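Side-chain contacts in ADP-ribosylation factor guanine nucleotide-exchange factor SEC7 (Saccharomyces cerevisiae, PDB 4OIY), which activates the small GTPase ARF1 at the trans-Golgi network by guanine nucleotide exchange, an activity carried by the Sec7 domain described here, thereby supporting vesicle budding and Golgi traffic: residues R8-A11 against L12-C15; D38-P41 against I42-A45; G53-M56 against A57-G60; K155-L158 against Q159-L162. One frame throughout, in Å; residues are numbered along the deposited sequence.

Contact 1: residues R8-A11 against L12-C15; sequences RKTA and LSEC
Thr10 OG1 takes the backbone N-H of Ser13 (Ser13 N to Thr10 OG1 3.0 Å, 153° at the hydrogen), and the Ser13 hydroxyl comes up beside it, with Ser13 OG 2.8 Å from Thr10 OG1. A chi1 of 58° sets OG1 between the backbone N and the carbonyl carbon of Thr10, which turns it onto the incoming turn of helix. The first carbonyls of the turn are satisfied in the usual i to i+4 way: Thr10 O receives Glu14 N at 3.0 Å and Ala11 O receives Cys15 N at 3.1 Å. Thr10 is thus the N-cap of helix 11-21, the first helix of this all-helical Sec7 domain. Its own N-H donates to a water that also bonds to Ser13 OG, so that water links the N-H of the N-cap residue to the Ser13 side chain. Glu14 reaches back to the loop through a second water, which donates to both Glu14 OE2 and Lys9 O, while Glu14 CG lies 3.9 Å from Lys9 CB. The Lys9 chain, bent at its last two torsions, curls round so that NZ hydrogen-bonds a third water; that water in turn donates to Ser13 O, 2.8 Å from it. Away from this polar, largely exposed side, Cys15 is buried against Val29 and Leu30 of helix 23-32.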
ATOM      1  N   ARG A   8     -28.325 -14.087 -12.082  1.00 17.27           N
ATOM      2  CA  ARG A   8     -27.220 -15.037 -12.038  1.00 16.53           C
ATOM      3  C   ARG A   8     -25.902 -14.267 -12.002  1.00 16.01           C
ATOM      4  O   ARG A   8     -25.733 -13.270 -12.697  1.00 15.93           O
ATOM      5  CB  ARG A   8     -27.260 -15.965 -13.262  1.00 16.38           C
ATOM      6  CG  ARG A   8     -27.986 -17.285 -13.047  1.00 16.93           C
ATOM      7  CD  ARG A   8     -29.395 -17.131 -12.509  1.00 17.12           C
ATOM      8  NE  ARG A   8     -30.132 -18.392 -12.618  1.00 16.85           N
ATOM      9  CZ  ARG A   8     -31.416 -18.552 -12.310  1.00 16.97           C
ATOM     10  NH1 ARG A   8     -32.138 -17.532 -11.858  1.00 17.62           N
ATOM     11  NH2 ARG A   8     -31.991 -19.732 -12.467  1.00 16.94           N
ATOM     12  N   LYS A   9     -24.965 -14.737 -11.187  1.00 16.06           N
ATOM     13  CA  LYS A   9     -23.630 -14.152 -11.121  1.00 16.13           C
ATOM     14  C   LYS A   9     -22.745 -14.744 -12.208  1.00 15.01           C
ATOM     15  O   LYS A   9     -22.883 -15.917 -12.548  1.00 14.83           O
ATOM     16  CB  LYS A   9     -22.989 -14.454  -9.761  1.00 17.13           C
ATOM     17  CG  LYS A   9     -23.752 -13.938  -8.556  1.00 18.33           C
ATOM     18  CD  LYS A   9     -23.101 -14.380  -7.247  1.00 19.45           C
ATOM     19  CE  LYS A   9     -21.737 -13.746  -7.017  1.00 20.18           C
ATOM     20  NZ  LYS A   9     -21.781 -12.255  -7.006  1.00 20.92           N
ATOM     21  N   THR A  10     -21.816 -13.952 -12.742  1.00 14.41           N
ATOM     22  CA  THR A  10     -20.782 -14.496 -13.613  1.00 14.41           C
ATOM     23  C   THR A  10     -19.881 -15.439 -12.819  1.00 14.52           C
ATOM     24  O   THR A  10     -19.827 -15.369 -11.589  1.00 14.64           O
ATOM     25  CB  THR A  10     -19.878 -13.412 -14.217  1.00 14.62           C
ATOM     26  OG1 THR A  10     -19.262 -12.667 -13.157  1.00 14.59           O
ATOM     27  CG2 THR A  10     -20.661 -12.462 -15.127  1.00 14.79           C
ATOM     28  N   ALA A  11     -19.175 -16.306 -13.535  1.00 14.83           N
ATOM     29  CA  ALA A  11     -18.199 -17.213 -12.937  1.00 14.92           C
ATOM     30  C   ALA A  11     -17.116 -16.440 -12.180  1.00 14.80           C
ATOM     31  O   ALA A  11     -16.728 -16.828 -11.075  1.00 14.88           O
ATOM     32  CB  ALA A  11     -17.569 -18.088 -14.014  1.00 15.55           C
ATOM     33  N   LEU A  12     -16.641 -15.348 -12.771  1.00 14.08           N
ATOM     34  CA  LEU A  12     -15.634 -14.500 -12.126  1.00 13.66           C
ATOM     35  C   LEU A  12     -16.180 -13.873 -10.849  1.00 13.85           C
ATOM     36  O   LEU A  12     -15.475 -13.817  -9.847  1.00 13.17           O
ATOM     37  CB  LEU A  12     -15.139 -13.400 -13.065  1.00 13.55           C
ATOM     38  CG  LEU A  12     -14.109 -12.402 -12.510  1.00 13.63           C
ATOM     39  CD1 LEU A  12     -12.859 -13.107 -12.003  1.00 14.00           C
ATOM     40  CD2 LEU A  12     -13.744 -11.374 -13.570  1.00 13.69           C
ATOM     41  N   SER A  13     -17.419 -13.391 -10.880  1.00 14.09           N
ATOM     42  CA  SER A  13     -18.019 -12.782  -9.690  1.00 14.87           C
ATOM     43  C   SER A  13     -18.165 -13.798  -8.559  1.00 14.63           C
ATOM     44  O   SER A  13     -17.949 -13.477  -7.395  1.00 13.32           O
ATOM     45  CB  SER A  13     -19.364 -12.131 -10.025  1.00 15.87           C
ATOM     46  OG  SER A  13     -19.172 -11.028 -10.903  1.00 18.77           O
ATOM     47  N   GLU A  14     -18.495 -15.037  -8.905  1.00 14.84           N
ATOM     48  CA  GLU A  14     -18.531 -16.114  -7.918  1.00 15.58           C
ATOM     49  C   GLU A  14     -17.157 -16.332  -7.278  1.00 14.70           C
ATOM     50  O   GLU A  14     -17.067 -16.486  -6.062  1.00 14.60           O
ATOM     51  CB  GLU A  14     -19.051 -17.410  -8.549  1.00 17.31           C
ATOM     52  CG  GLU A  14     -20.543 -17.368  -8.856  1.00 19.42           C
ATOM     53  CD  GLU A  14     -21.042 -18.575  -9.638  1.00 21.26           C
ATOM     54  OE1 GLU A  14     -20.245 -19.212 -10.357  1.00 23.54           O
ATOM     55  OE2 GLU A  14     -22.253 -18.883  -9.546  1.00 24.10           O
ATOM     56  N   CYS A  15     -16.101 -16.318  -8.087  1.00 14.29           N
ATOM     57  CA  CYS A  15     -14.725 -16.467  -7.583  1.00 14.49           C
ATOM     58  C   CYS A  15     -14.300 -15.295  -6.696  1.00 13.17           C
ATOM     59  O   CYS A  15     -13.574 -15.478  -5.715  1.00 12.44           O
ATOM     60  CB  CYS A  15     -13.728 -16.587  -8.737  1.00 15.56           C
ATOM     61  SG  CYS A  15     -13.762 -18.149  -9.647  1.00 20.26           S
TER
HETATM   62  O   HOH W   1     -19.082 -11.203  -6.113  1.00 24.12           O
HETATM   63  O   HOH W   2     -24.329 -18.070 -11.552  1.00 26.37           O
HETATM   64  O   HOH W   3     -22.171 -11.056 -11.953  1.00 14.57           O

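Contact 2: residues D38-P41 against I42-A45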
ATOM      1  N   ASP A  38      -1.443 -19.718 -12.460  1.00 26.14           N
ATOM      2  CA  ASP A  38      -0.852 -20.603 -11.469  1.00 24.97           C
ATOM      3  C   ASP A  38      -0.823 -19.875 -10.126  1.00 23.51           C
ATOM      4  O   ASP A  38      -1.334 -18.758 -10.021  1.00 22.97           O
ATOM      5  CB  ASP A  38       0.555 -21.037 -11.913  1.00 24.65           C
ATOM      6  CG  ASP A  38       1.456 -19.863 -12.259  1.00 25.22           C
ATOM      7  OD1 ASP A  38       1.472 -18.870 -11.501  1.00 23.76           O
ATOM      8  OD2 ASP A  38       2.166 -19.935 -13.290  1.00 26.09           O
ATOM      9  N   ASP A  39      -0.237 -20.494  -9.108  1.00 22.73           N
ATOM     10  CA  ASP A  39      -0.168 -19.871  -7.784  1.00 21.82           C
ATOM     11  C   ASP A  39       1.181 -19.195  -7.496  1.00 19.99           C
ATOM     12  O   ASP A  39       1.559 -19.037  -6.341  1.00 20.50           O
ATOM     13  CB  ASP A  39      -0.519 -20.889  -6.688  1.00 22.58           C
ATOM     14  CG  ASP A  39       0.515 -22.003  -6.552  1.00 23.27           C
ATOM     15  OD1 ASP A  39       1.361 -22.174  -7.457  1.00 24.65           O
ATOM     16  OD2 ASP A  39       0.467 -22.713  -5.528  1.00 25.23           O
ATOM     17  N   SER A  40       1.897 -18.782  -8.540  1.00 19.03           N
ATOM     18  CA  SER A  40       3.147 -18.052  -8.349  1.00 18.22           C
ATOM     19  C   SER A  40       2.838 -16.666  -7.783  1.00 17.41           C
ATOM     20  O   SER A  40       1.759 -16.129  -8.035  1.00 17.08           O
ATOM     21  CB  SER A  40       3.914 -17.912  -9.662  1.00 18.51           C
ATOM     22  OG  SER A  40       3.276 -17.002 -10.539  1.00 18.96           O
ATOM     23  N   PRO A  41       3.777 -16.087  -7.016  1.00 16.83           N
ATOM     24  CA  PRO A  41       3.528 -14.766  -6.434  1.00 16.12           C
ATOM     25  C   PRO A  41       3.144 -13.720  -7.470  1.00 15.53           C
ATOM     26  O   PRO A  41       2.214 -12.947  -7.247  1.00 14.36           O
ATOM     27  CB  PRO A  41       4.858 -14.392  -5.766  1.00 16.59           C
ATOM     28  CG  PRO A  41       5.656 -15.645  -5.677  1.00 17.01           C
ATOM     29  CD  PRO A  41       5.005 -16.717  -6.501  1.00 16.83           C
ATOM     30  N   ILE A  42       3.840 -13.700  -8.601  1.00 14.90           N
ATOM     31  CA  ILE A  42       3.568 -12.706  -9.634  1.00 15.37           C
ATOM     32  C   ILE A  42       2.173 -12.882 -10.252  1.00 14.86           C
ATOM     33  O   ILE A  42       1.462 -11.895 -10.456  1.00 14.46           O
ATOM     34  CB  ILE A  42       4.677 -12.684 -10.714  1.00 15.71           C
ATOM     35  CG1 ILE A  42       5.981 -12.178 -10.090  1.00 16.13           C
ATOM     36  CG2 ILE A  42       4.274 -11.788 -11.881  1.00 15.96           C
ATOM     37  CD1 ILE A  42       7.235 -12.487 -10.883  1.00 16.15           C
ATOM     38  N   SER A  43       1.769 -14.123 -10.524  1.00 14.49           N
ATOM     39  CA  SER A  43       0.443 -14.371 -11.082  1.00 14.33           C
ATOM     40  C   SER A  43      -0.648 -13.887 -10.139  1.00 12.84           C
ATOM     41  O   SER A  43      -1.576 -13.205 -10.565  1.00 13.07           O
ATOM     42  CB  SER A  43       0.239 -15.848 -11.392  1.00 15.02           C
ATOM     43  OG  SER A  43       1.115 -16.249 -12.428  1.00 16.33           O
ATOM     44  N   ILE A  44      -0.504 -14.217  -8.861  1.00 12.22           N
ATOM     45  CA  ILE A  44      -1.496 -13.818  -7.869  1.00 11.45           C
ATOM     46  C   ILE A  44      -1.508 -12.297  -7.678  1.00 11.21           C
ATOM     47  O   ILE A  44      -2.574 -11.686  -7.660  1.00 11.00           O
ATOM     48  CB  ILE A  44      -1.280 -14.519  -6.513  1.00 11.31           C
ATOM     49  CG1 ILE A  44      -1.454 -16.043  -6.648  1.00 11.53           C
ATOM     50  CG2 ILE A  44      -2.273 -13.985  -5.490  1.00 11.46           C
ATOM     51  CD1 ILE A  44      -1.039 -16.815  -5.415  1.00 11.57           C
ATOM     52  N   ALA A  45      -0.333 -11.688  -7.537  1.00 11.01           N
ATOM     53  CA  ALA A  45      -0.233 -10.228  -7.399  1.00 11.19           C
ATOM     54  C   ALA A  45      -0.901  -9.490  -8.562  1.00 11.27           C
ATOM     55  O   ALA A  45      -1.637  -8.528  -8.358  1.00 10.90           O
ATOM     56  CB  ALA A  45       1.224  -9.804  -7.277  1.00 11.38           C
TER
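The flat carboxylate of Asp38 is gripped at OD1 from both of its faces. Ser43 OG donates to Asp38 OD1 from above one face (2.8 Å, 42° out of the plane), and Ser40 N comes in over the opposite face at 3.0 Å. Ser40 OG, inclined to the same face as Ser43 OG but much nearer the plane, donates to Asp38 OD1 on its syn side at 2.8 Å. Three bonds on one oxygen should fix the rotation of the carboxylate and would probably stabilise its ionised form, the more so beside a helix N terminus. With chi1 at 53°, the Asp38 carboxylate lies between its own backbone N and carbonyl carbon, folded toward the chain that follows. Ser40 OG both gives and receives: besides donating to Asp38 it accepts from Ser43 N at 3.2 Å, so the carboxylate positions the capping hydroxyl. On another side of the turn Ile44 lays its aliphatic arm along the loop backbone, CD1 reaching Asp39 O at 3.5 Å, before it meets Ile27 of helix 23-32 and Ile73 of helix 68-79. Ile44 N and Ala45 N bond to Ser40 O and Pro41 O, the first helical carbonyl bonds. The whole is an Asx turn at Asp38 feeding a serine N-cap, with Pro41 in the first turn of helix 41-50.

Contact 3: residues G53-M56 against A57-G60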
ATOM      1  N   GLY A  53     -13.583  -5.267  -7.796  1.00 13.96           N
ATOM      2  CA  GLY A  53     -14.562  -5.869  -6.908  1.00 13.48           C
ATOM      3  C   GLY A  53     -13.989  -6.636  -5.736  1.00 12.57           C
ATOM      4  O   GLY A  53     -14.744  -7.216  -4.960  1.00 12.92           O
ATOM      5  N   LEU A  54     -12.660  -6.655  -5.602  1.00 12.18           N
ATOM      6  CA  LEU A  54     -12.045  -7.294  -4.447  1.00 11.93           C
ATOM      7  C   LEU A  54     -12.173  -6.369  -3.248  1.00 11.90           C
ATOM      8  O   LEU A  54     -12.038  -5.149  -3.378  1.00 12.26           O
ATOM      9  CB  LEU A  54     -10.578  -7.638  -4.704  1.00 11.97           C
ATOM     10  CG  LEU A  54     -10.279  -8.539  -5.904  1.00 12.28           C
ATOM     11  CD1 LEU A  54      -8.808  -8.913  -5.940  1.00 12.29           C
ATOM     12  CD2 LEU A  54     -11.132  -9.794  -5.913  1.00 12.38           C
ATOM     13  N   ASP A  55     -12.464  -6.953  -2.093  1.00 11.80           N
ATOM     14  CA  ASP A  55     -12.575  -6.187  -0.863  1.00 11.97           C
ATOM     15  C   ASP A  55     -11.169  -5.769  -0.431  1.00 11.87           C
ATOM     16  O   ASP A  55     -10.298  -6.608  -0.259  1.00 10.98           O
ATOM     17  CB  ASP A  55     -13.260  -7.025   0.207  1.00 12.72           C
ATOM     18  CG  ASP A  55     -13.498  -6.260   1.467  1.00 13.60           C
ATOM     19  OD1 ASP A  55     -12.542  -6.134   2.250  1.00 14.25           O
ATOM     20  OD2 ASP A  55     -14.639  -5.791   1.680  1.00 15.17           O
ATOM     21  N   MET A  56     -10.948  -4.467  -0.271  1.00 12.22           N
ATOM     22  CA  MET A  56      -9.605  -3.974   0.020  1.00 12.77           C
ATOM     23  C   MET A  56      -9.076  -4.451   1.356  1.00 11.27           C
ATOM     24  O   MET A  56      -7.868  -4.599   1.518  1.00 10.08           O
ATOM     25  CB  MET A  56      -9.570  -2.458  -0.049  1.00 15.50           C
ATOM     26  CG  MET A  56      -9.740  -1.974  -1.472  1.00 17.41           C
ATOM     27  SD  MET A  56      -8.987  -0.373  -1.677  1.00 22.97           S
ATOM     28  CE  MET A  56     -10.162   0.611  -0.771  1.00 21.79           C
ATOM     29  N   ALA A  57      -9.971  -4.681   2.307  1.00 10.42           N
ATOM     30  CA  ALA A  57      -9.560  -5.221   3.597  1.00  9.87           C
ATOM     31  C   ALA A  57      -9.181  -6.689   3.480  1.00  9.38           C
ATOM     32  O   ALA A  57      -8.208  -7.128   4.086  1.00  9.17           O
ATOM     33  CB  ALA A  57     -10.644  -5.027   4.641  1.00  9.90           C
ATOM     34  N   ALA A  58      -9.935  -7.451   2.687  1.00  8.87           N
ATOM     35  CA  ALA A  58      -9.580  -8.839   2.448  1.00  8.70           C
ATOM     36  C   ALA A  58      -8.225  -8.928   1.740  1.00  8.45           C
ATOM     37  O   ALA A  58      -7.388  -9.759   2.096  1.00  8.51           O
ATOM     38  CB  ALA A  58     -10.663  -9.539   1.634  1.00  8.65           C
ATOM     39  N   VAL A  59      -7.994  -8.060   0.758  1.00  8.33           N
ATOM     40  CA  VAL A  59      -6.714  -8.043   0.041  1.00  8.47           C
ATOM     41  C   VAL A  59      -5.575  -7.695   1.002  1.00  8.53           C
ATOM     42  O   VAL A  59      -4.542  -8.358   1.012  1.00  8.53           O
ATOM     43  CB  VAL A  59      -6.745  -7.057  -1.157  1.00  8.37           C
ATOM     44  CG1 VAL A  59      -5.356  -6.886  -1.762  1.00  8.51           C
ATOM     45  CG2 VAL A  59      -7.736  -7.526  -2.215  1.00  8.38           C
ATOM     46  N   GLY A  60      -5.758  -6.654   1.805  1.00  8.88           N
ATOM     47  CA  GLY A  60      -4.705  -6.227   2.716  1.00  9.23           C
ATOM     48  C   GLY A  60      -4.370  -7.299   3.732  1.00  9.42           C
ATOM     49  O   GLY A  60      -3.204  -7.540   4.045  1.00  9.84           O
TER
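Asp55 OD1 receives Ala58 N on its anti lone pair, the one facing away from OD2, at 3.0 Å and 154°. Ala57 N stands equally near, at 3.0 Å from Asp55 OD1, but its N-H points poorly (121°) and the bond is weak. Asp55 CG lies opposite the backbone N about the first torsion (chi1 -176°), which carries the carboxylate forward toward the first amides of the turn. The main chain follows on: Val59 N bonds to Asp55 O, and Gly60 N to Met56 O. Asp55 is the N-cap of helix 56-64 in the Sec7 domain, and the residues just outside the cap and in the first turn, Leu54 and Val59, close a hydrophobic staple across it. Their side chains meet nearly at right angles, Leu54 CB 3.8 Å from Val59 CG2, and that same methyl packs on Asp55 O at 3.4 Å. Further out, Phe19 of helix 11-21 touches both apolar partners, while Trp47 and Leu48 of helix 41-50 flank Leu54. Asn20 of helix 11-21 accepts the N-H of Asp55 through OD1, a second-shell bond to the capping residue.

Contact 4: residues K155-L158 against Q159-L162; sequences KMSL and QEFL
Ser157 and Glu160 exchange bonds in a capping box at the start of helix 158-164: Glu160 N donates to Ser157 OG (3.2 Å), and Ser157 N returns a nearly straight bond to Glu160 OE1 (3.2 Å, 168°). The second donor arrives from above the carboxylate plane, 39° out of it. Glu160 CG is turned opposite its carbonyl carbon (chi1 -76°), and the extended chain beyond brings OE1 back to the N-H of Ser157. Inward of the box the contact is apolar. Met156 and Phe161, one residue outside the cap and one in the first turn, form a hydrophobic staple, with Met156 SD 4.1 Å from Phe161 CB and near the plane of the ring at its edge. Leu158 CD1 also meets the ring at its edge, and packs against Leu162 CD2 at 4.2 Å. These side chains are wedged between two helices: Met142 and Leu140 of helix 130-148 back Met156 and Phe161 respectively, and Phe183 and Leu179 of helix 176-188 receive Leu158 and Leu162. The outer side is polar and open by comparison. Gln159 turns its amide along the helix to Glu163, and Lys155 leads away from the turn. There a water links the loop to the box, donating to Lys155 O at 2.7 Å and to Glu160 OE1 at 2.8 Å.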
ATOM      1  N   LYS A 155      -5.367  19.356  14.049  1.00 17.12           N
ATOM      2  CA  LYS A 155      -4.569  19.332  12.828  1.00 16.83           C
ATOM      3  C   LYS A 155      -3.097  19.548  13.143  1.00 16.07           C
ATOM      4  O   LYS A 155      -2.739  20.419  13.933  1.00 16.06           O
ATOM      5  CB  LYS A 155      -5.050  20.397  11.843  1.00 17.49           C
ATOM      6  CG  LYS A 155      -6.346  20.006  11.162  1.00 18.22           C
ATOM      7  CD  LYS A 155      -6.813  21.038  10.149  1.00 19.33           C
ATOM      8  CE  LYS A 155      -7.835  20.425   9.208  1.00 20.64           C
ATOM      9  NZ  LYS A 155      -8.483  21.405   8.297  1.00 21.89           N
ATOM     10  N   MET A 156      -2.250  18.738  12.514  1.00 14.93           N
ATOM     11  CA  MET A 156      -0.806  18.859  12.643  1.00 14.82           C
ATOM     12  C   MET A 156      -0.327  20.066  11.842  1.00 14.06           C
ATOM     13  O   MET A 156      -0.684  20.221  10.678  1.00 14.47           O
ATOM     14  CB  MET A 156      -0.122  17.597  12.118  1.00 15.07           C
ATOM     15  CG  MET A 156       1.371  17.551  12.401  1.00 15.31           C
ATOM     16  SD  MET A 156       2.181  16.106  11.689  1.00 15.78           S
ATOM     17  CE  MET A 156       1.376  14.782  12.582  1.00 16.10           C
ATOM     18  N   SER A 157       0.484  20.912  12.465  1.00 13.46           N
ATOM     19  CA  SER A 157       1.030  22.082  11.789  1.00 13.00           C
ATOM     20  C   SER A 157       2.223  21.671  10.953  1.00 12.56           C
ATOM     21  O   SER A 157       2.845  20.638  11.207  1.00 12.38           O
ATOM     22  CB  SER A 157       1.468  23.155  12.794  1.00 13.14           C
ATOM     23  OG  SER A 157       2.521  22.682  13.617  1.00 12.98           O
ATOM     24  N   LEU A 158       2.548  22.489   9.964  1.00 12.28           N
ATOM     25  CA  LEU A 158       3.770  22.275   9.199  1.00 12.08           C
ATOM     26  C   LEU A 158       4.990  22.226  10.117  1.00 12.01           C
ATOM     27  O   LEU A 158       5.839  21.359   9.960  1.00 11.54           O
ATOM     28  CB  LEU A 158       3.939  23.357   8.131  1.00 12.33           C
ATOM     29  CG  LEU A 158       5.271  23.372   7.375  1.00 12.47           C
ATOM     30  CD1 LEU A 158       5.476  22.091   6.590  1.00 12.49           C
ATOM     31  CD2 LEU A 158       5.335  24.567   6.447  1.00 12.50           C
ATOM     32  N   GLN A 159       5.077  23.134  11.085  1.00 12.06           N
ATOM     33  CA  GLN A 159       6.200  23.114  12.020  1.00 12.36           C
ATOM     34  C   GLN A 159       6.358  21.748  12.689  1.00 12.54           C
ATOM     35  O   GLN A 159       7.465  21.212  12.767  1.00 12.68           O
ATOM     36  CB  GLN A 159       6.070  24.227  13.074  1.00 12.79           C
ATOM     37  CG  GLN A 159       7.195  24.221  14.110  1.00 13.19           C
ATOM     38  CD  GLN A 159       8.579  24.405  13.508  1.00 13.90           C
ATOM     39  OE1 GLN A 159       8.729  25.005  12.452  1.00 15.07           O
ATOM     40  NE2 GLN A 159       9.596  23.885  14.185  1.00 14.79           N
ATOM     41  N   GLU A 160       5.251  21.175  13.157  1.00 12.67           N
ATOM     42  CA  GLU A 160       5.287  19.867  13.804  1.00 12.89           C
ATOM     43  C   GLU A 160       5.732  18.762  12.849  1.00 12.11           C
ATOM     44  O   GLU A 160       6.480  17.867  13.236  1.00 11.86           O
ATOM     45  CB  GLU A 160       3.930  19.540  14.423  1.00 14.01           C
ATOM     46  CG  GLU A 160       3.695  20.305  15.715  1.00 15.39           C
ATOM     47  CD  GLU A 160       2.248  20.314  16.162  1.00 17.08           C
ATOM     48  OE1 GLU A 160       1.357  19.936  15.372  1.00 18.51           O
ATOM     49  OE2 GLU A 160       2.003  20.718  17.321  1.00 19.31           O
ATOM     50  N   PHE A 161       5.282  18.839  11.602  1.00 11.53           N
ATOM     51  CA  PHE A 161       5.681  17.874  10.576  1.00 11.06           C
ATOM     52  C   PHE A 161       7.198  17.934  10.327  1.00 11.40           C
ATOM     53  O   PHE A 161       7.858  16.900  10.220  1.00 11.40           O
ATOM     54  CB  PHE A 161       4.884  18.122   9.301  1.00 10.70           C
ATOM     55  CG  PHE A 161       5.230  17.190   8.183  1.00 10.25           C
ATOM     56  CD1 PHE A 161       4.955  15.830   8.282  1.00 10.16           C
ATOM     57  CD2 PHE A 161       5.820  17.669   7.031  1.00 10.26           C
ATOM     58  CE1 PHE A 161       5.270  14.968   7.248  1.00  9.96           C
ATOM     59  CE2 PHE A 161       6.143  16.813   5.998  1.00 10.23           C
ATOM     60  CZ  PHE A 161       5.875  15.461   6.108  1.00  9.99           C
ATOM     61  N   LEU A 162       7.752  19.141  10.257  1.00 11.48           N
ATOM     62  CA  LEU A 162       9.200  19.323  10.140  1.00 11.47           C
ATOM     63  C   LEU A 162       9.928  18.705  11.322  1.00 11.90           C
ATOM     64  O   LEU A 162      10.910  17.979  11.144  1.00 11.74           O
ATOM     65  CB  LEU A 162       9.561  20.808  10.034  1.00 11.52           C
ATOM     66  CG  LEU A 162       8.962  21.563   8.852  1.00 11.61           C
ATOM     67  CD1 LEU A 162       9.325  23.032   8.969  1.00 11.85           C
ATOM     68  CD2 LEU A 162       9.400  21.000   7.507  1.00 11.52           C
TER
HETATM   69  O   HOH W   4      -1.182  20.895  16.136  1.00 24.35           O

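How the contacts relate
From the N terminus, each contact joins the end of a loop to the first turn of the helix it enters, and the four follow in series without nesting or crossing. Contact 1 ends the N-terminal tail at helix 11-21; contact 2 ends the loop between helices 23-32 and 41-50; contact 3 ends the next loop, at helix 56-64. Contacts 1 and 3 come within about 6 Å at their nearest atoms, linked by helix 11-21, which contact 1 starts and whose Phe19 and Asn20 meet contact 3. Contact 4, its centre about 48 Å from that of contact 1, lies across the chain's centre and ends the loop between helices 130-148 and 158-164, where helix 158-164 packs on helices 130-148 and 176-188.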